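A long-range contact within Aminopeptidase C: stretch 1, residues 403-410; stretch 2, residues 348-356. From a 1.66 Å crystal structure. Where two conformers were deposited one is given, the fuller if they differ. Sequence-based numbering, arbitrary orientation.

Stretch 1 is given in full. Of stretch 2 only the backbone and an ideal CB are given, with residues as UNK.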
# COMPACT_ATOMS: atom_id res chain seq x y z
N TRP A 403 -17.91 -10.92 31.52
CA TRP A 403 -16.57 -10.42 31.39
C TRP A 403 -16.24 -9.43 32.49
O TRP A 403 -15.18 -9.49 33.05
CB TRP A 403 -16.31 -9.79 30.00
CG TRP A 403 -14.84 -9.57 29.66
CD1 TRP A 403 -14.04 -10.40 28.92
CD2 TRP A 403 -14.01 -8.45 30.02
NE1 TRP A 403 -12.79 -9.85 28.77
CE2 TRP A 403 -12.75 -8.65 29.43
CE3 TRP A 403 -14.23 -7.31 30.78
CZ2 TRP A 403 -11.68 -7.78 29.59
CZ3 TRP A 403 -13.17 -6.40 30.91
CH2 TRP A 403 -11.92 -6.66 30.33
N PHE A 404 -17.14 -8.50 32.73
CA PHE A 404 -16.94 -7.44 33.78
C PHE A 404 -16.69 -8.17 35.13
O PHE A 404 -15.74 -7.87 35.84
CB PHE A 404 -18.26 -6.65 33.84
CG PHE A 404 -18.20 -5.43 34.69
CD1 PHE A 404 -18.28 -4.20 34.09
CD2 PHE A 404 -17.98 -5.49 36.09
CE1 PHE A 404 -18.21 -3.04 34.84
CE2 PHE A 404 -17.92 -4.30 36.85
CZ PHE A 404 -18.06 -3.09 36.19
N ASP A 405 -17.50 -9.16 35.44
CA ASP A 405 -17.34 -9.93 36.70
C ASP A 405 -15.96 -10.46 36.89
O ASP A 405 -15.40 -10.48 37.98
CB ASP A 405 -18.38 -11.07 36.82
CG ASP A 405 -19.79 -10.59 37.04
OD1 ASP A 405 -20.02 -9.37 37.23
OD2 ASP A 405 -20.71 -11.43 36.97
N GLN A 406 -15.40 -11.01 35.83
CA GLN A 406 -14.15 -11.67 35.93
C GLN A 406 -12.96 -10.74 35.83
O GLN A 406 -11.97 -10.92 36.53
CB GLN A 406 -13.99 -12.72 34.80
CG GLN A 406 -14.87 -13.97 34.75
CD GLN A 406 -14.94 -14.67 36.08
OE1 GLN A 406 -13.94 -14.93 36.77
NE2 GLN A 406 -16.12 -14.95 36.46
N PHE A 407 -13.02 -9.74 34.93
CA PHE A 407 -11.82 -9.08 34.49
C PHE A 407 -11.73 -7.57 34.79
O PHE A 407 -10.69 -6.96 34.54
CB PHE A 407 -11.52 -9.33 32.98
CG PHE A 407 -11.35 -10.78 32.67
CD1 PHE A 407 -10.39 -11.53 33.35
CD2 PHE A 407 -12.24 -11.45 31.88
CE1 PHE A 407 -10.25 -12.91 33.09
CE2 PHE A 407 -12.12 -12.82 31.64
CZ PHE A 407 -11.11 -13.54 32.26
N VAL A 408 -12.79 -7.02 35.33
CA VAL A 408 -12.71 -5.65 35.86
C VAL A 408 -12.32 -5.69 37.35
O VAL A 408 -12.99 -6.40 38.16
CB VAL A 408 -14.02 -4.93 35.72
CG1 VAL A 408 -14.04 -3.51 36.44
CG2 VAL A 408 -14.39 -4.79 34.27
N TYR A 409 -11.28 -4.92 37.68
CA TYR A 409 -10.75 -4.86 39.02
C TYR A 409 -10.93 -3.53 39.74
O TYR A 409 -10.84 -3.54 40.96
CB TYR A 409 -9.30 -5.20 39.06
CG TYR A 409 -8.97 -6.60 38.49
CD1 TYR A 409 -9.13 -7.70 39.26
CD2 TYR A 409 -8.45 -6.76 37.20
CE1 TYR A 409 -8.89 -8.99 38.80
CE2 TYR A 409 -8.14 -8.06 36.75
CZ TYR A 409 -8.35 -9.17 37.56
OH TYR A 409 -8.06 -10.44 37.12
N GLN A 410 -11.21 -2.45 39.01
CA GLN A 410 -11.30 -1.13 39.62
C GLN A 410 -12.29 -0.23 38.93
O GLN A 410 -12.40 -0.27 37.70
CB GLN A 410 -9.96 -0.45 39.49
CG GLN A 410 -8.80 -1.09 40.16
CD GLN A 410 -7.61 -0.19 40.01
OE1 GLN A 410 -6.49 -0.45 40.52
NE2 GLN A 410 -7.84 0.88 39.27
N UNK A 348 -10.61 -23.13 33.19
CA UNK A 348 -11.27 -22.31 34.26
C UNK A 348 -10.40 -22.06 35.42
O UNK A 348 -9.79 -22.97 35.98
CB UNK A 348 -12.55 -22.99 34.77
N UNK A 349 -10.32 -20.78 35.76
CA UNK A 349 -9.81 -20.31 37.06
C UNK A 349 -10.79 -19.29 37.62
O UNK A 349 -11.55 -18.62 36.91
CB UNK A 349 -8.41 -19.70 36.93
N UNK A 350 -10.87 -19.20 38.97
CA UNK A 350 -11.63 -18.16 39.57
C UNK A 350 -10.82 -16.84 39.54
O UNK A 350 -9.62 -16.82 39.35
CB UNK A 350 -12.02 -18.55 41.00
N UNK A 351 -11.51 -15.74 39.84
CA UNK A 351 -10.89 -14.41 39.85
C UNK A 351 -9.81 -14.38 40.91
O UNK A 351 -8.71 -13.90 40.68
CB UNK A 351 -11.93 -13.31 40.10
N UNK A 352 -10.08 -14.96 42.09
CA UNK A 352 -9.06 -15.02 43.13
C UNK A 352 -7.84 -15.82 42.71
O UNK A 352 -6.69 -15.50 43.01
CB UNK A 352 -9.65 -15.62 44.41
N UNK A 353 -8.10 -16.99 42.12
CA UNK A 353 -6.95 -17.82 41.64
C UNK A 353 -6.16 -17.06 40.56
O UNK A 353 -4.93 -17.13 40.57
CB UNK A 353 -7.44 -19.16 41.08
N UNK A 354 -6.83 -16.38 39.61
CA UNK A 354 -6.05 -15.66 38.60
C UNK A 354 -5.16 -14.56 39.17
O UNK A 354 -4.04 -14.41 38.78
CB UNK A 354 -7.00 -15.05 37.57
N UNK A 355 -5.62 -13.88 40.23
CA UNK A 355 -4.77 -12.89 40.91
C UNK A 355 -3.63 -13.55 41.60
O UNK A 355 -2.51 -13.08 41.49
CB UNK A 355 -5.57 -12.07 41.92
N UNK A 356 -3.96 -14.52 42.48
CA UNK A 356 -3.00 -15.16 43.32
C UNK A 356 -1.93 -15.85 42.49
O UNK A 356 -0.79 -16.00 42.93
CB UNK A 356 -3.69 -16.16 44.25

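Stretch 1 presents the last turn of a helix, 403-407, followed by the start of a strand, and positions 348-356 run past it as an extended lead-in and a helix. Position 348 is extended and its CB has nothing of stretch 1 within 5.5 Å, so almost any side chain would fit; it is T348. At position 349, also extended, CA-to-CB points sideways and again meets nothing, which sets little limit on the choice. The residue is selenomethionine, M349, and its side chain leads away from stretch 1.

Position 350 points away and, at phi/psi -78/167, immediately precedes the helix. Ser, Thr, Asp or Asn would suit such an N-cap. T350 takes the role: T350 OG1 accepts from the backbone N of residue 353 at 3.0 Å.

Position 351 opens the helix and points toward stretch 1, with the CA of residue 351 lying 5.8 Å from Q406 CA. The ideal CB lies 4.2 Å from Q406 OE1 and 5.0 Å from D405 O, and beyond it the carbonyls of D405 and V408 lie where the first helix gives way to the strand. Carbonyls call for a donor, and their distance from the CB favours a long one, Lys or perhaps Arg. The residue is K351, with all four chi angles t. The extended chain carries NZ to D405 O (2.9 Å) and V408 O (2.8 Å), hydrogen-bonding both, while CE packs 3.6 Å from Y409 CE1. Its backbone N also donates to a water that in turn donates to Q406 OE1.

Positions 352 and 353 have no partner in stretch 1, and many helix-compatible residues would do. A352 points away; E353 OE1 accepts a hydrogen bond from T350 N at 3.0 Å.

Position 354 points toward stretch 1, with its ideal CB 4.7 Å from Y409 OH. The Q406 carboxamide oxygen and the F407 ring lie farther off, so a long donor able to lie against an aromatic ring, such as Arg or Lys, would suit; Gln is also conceivable. R354 sends NH1 to Q406 OE1 in a nearly linear hydrogen bond (2.9 Å, 175°). F407 CE1 sits over one face of the guanidinium, 3.7 Å from R354 NE, which approaches the edge of the phenyl ring. A second water accepts from NH1, donates to Q406 O and hydrogen-bonds Y409 OH.

At position 355 CA-to-CB points sideways, and the ideal CB lies 5.5 Å from Y409 CE1; a branched or long apolar chain could reach the ring. L355 does so, with CD2 3.6 Å from Y409 CE1. Position 356 is out of reach and permissive; it is D356.

Stretch 2, residues 348-356: TMTKAERLD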
# COMPACT_ATOMS: atom_id res chain seq x y z
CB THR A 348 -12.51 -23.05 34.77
OG1 THR A 348 -13.37 -23.29 33.67
CG2 THR A 348 -13.33 -22.15 35.75
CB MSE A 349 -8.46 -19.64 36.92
CG MSE A 349 -7.42 -20.52 36.20
SE MSE A 349 -5.67 -19.72 36.15
CE MSE A 349 -5.01 -19.70 38.02
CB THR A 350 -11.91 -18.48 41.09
OG1 THR A 350 -10.69 -18.43 41.83
CG2 THR A 350 -12.66 -19.87 41.30
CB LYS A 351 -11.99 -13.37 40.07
CG LYS A 351 -11.52 -11.93 39.92
CD LYS A 351 -12.68 -11.00 39.94
CE LYS A 351 -12.30 -9.58 39.61
NZ LYS A 351 -13.56 -8.76 39.46
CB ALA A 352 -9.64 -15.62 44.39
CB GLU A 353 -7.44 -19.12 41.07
CG GLU A 353 -7.97 -20.06 42.12
CD GLU A 353 -8.72 -21.23 41.56
OE1 GLU A 353 -9.17 -21.24 40.38
OE2 GLU A 353 -8.93 -22.19 42.32
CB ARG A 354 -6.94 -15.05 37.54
CG ARG A 354 -7.71 -16.03 36.71
CD ARG A 354 -8.26 -15.32 35.47
NE ARG A 354 -9.36 -16.02 34.84
CZ ARG A 354 -10.63 -15.95 35.22
NH1 ARG A 354 -11.08 -15.06 36.15
NH2 ARG A 354 -11.48 -16.65 34.52
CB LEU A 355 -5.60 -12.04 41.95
CG LEU A 355 -6.66 -11.11 41.26
CD1 LEU A 355 -7.71 -10.50 42.16
CD2 LEU A 355 -5.93 -9.96 40.56
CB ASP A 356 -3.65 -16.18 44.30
CG ASP A 356 -4.36 -15.53 45.48
OD1 ASP A 356 -4.14 -14.35 45.78
OD2 ASP A 356 -5.19 -16.21 46.03
O HOH W 1 -14.39 -16.02 39.29
O HOH W 2 -9.92 -12.76 36.91
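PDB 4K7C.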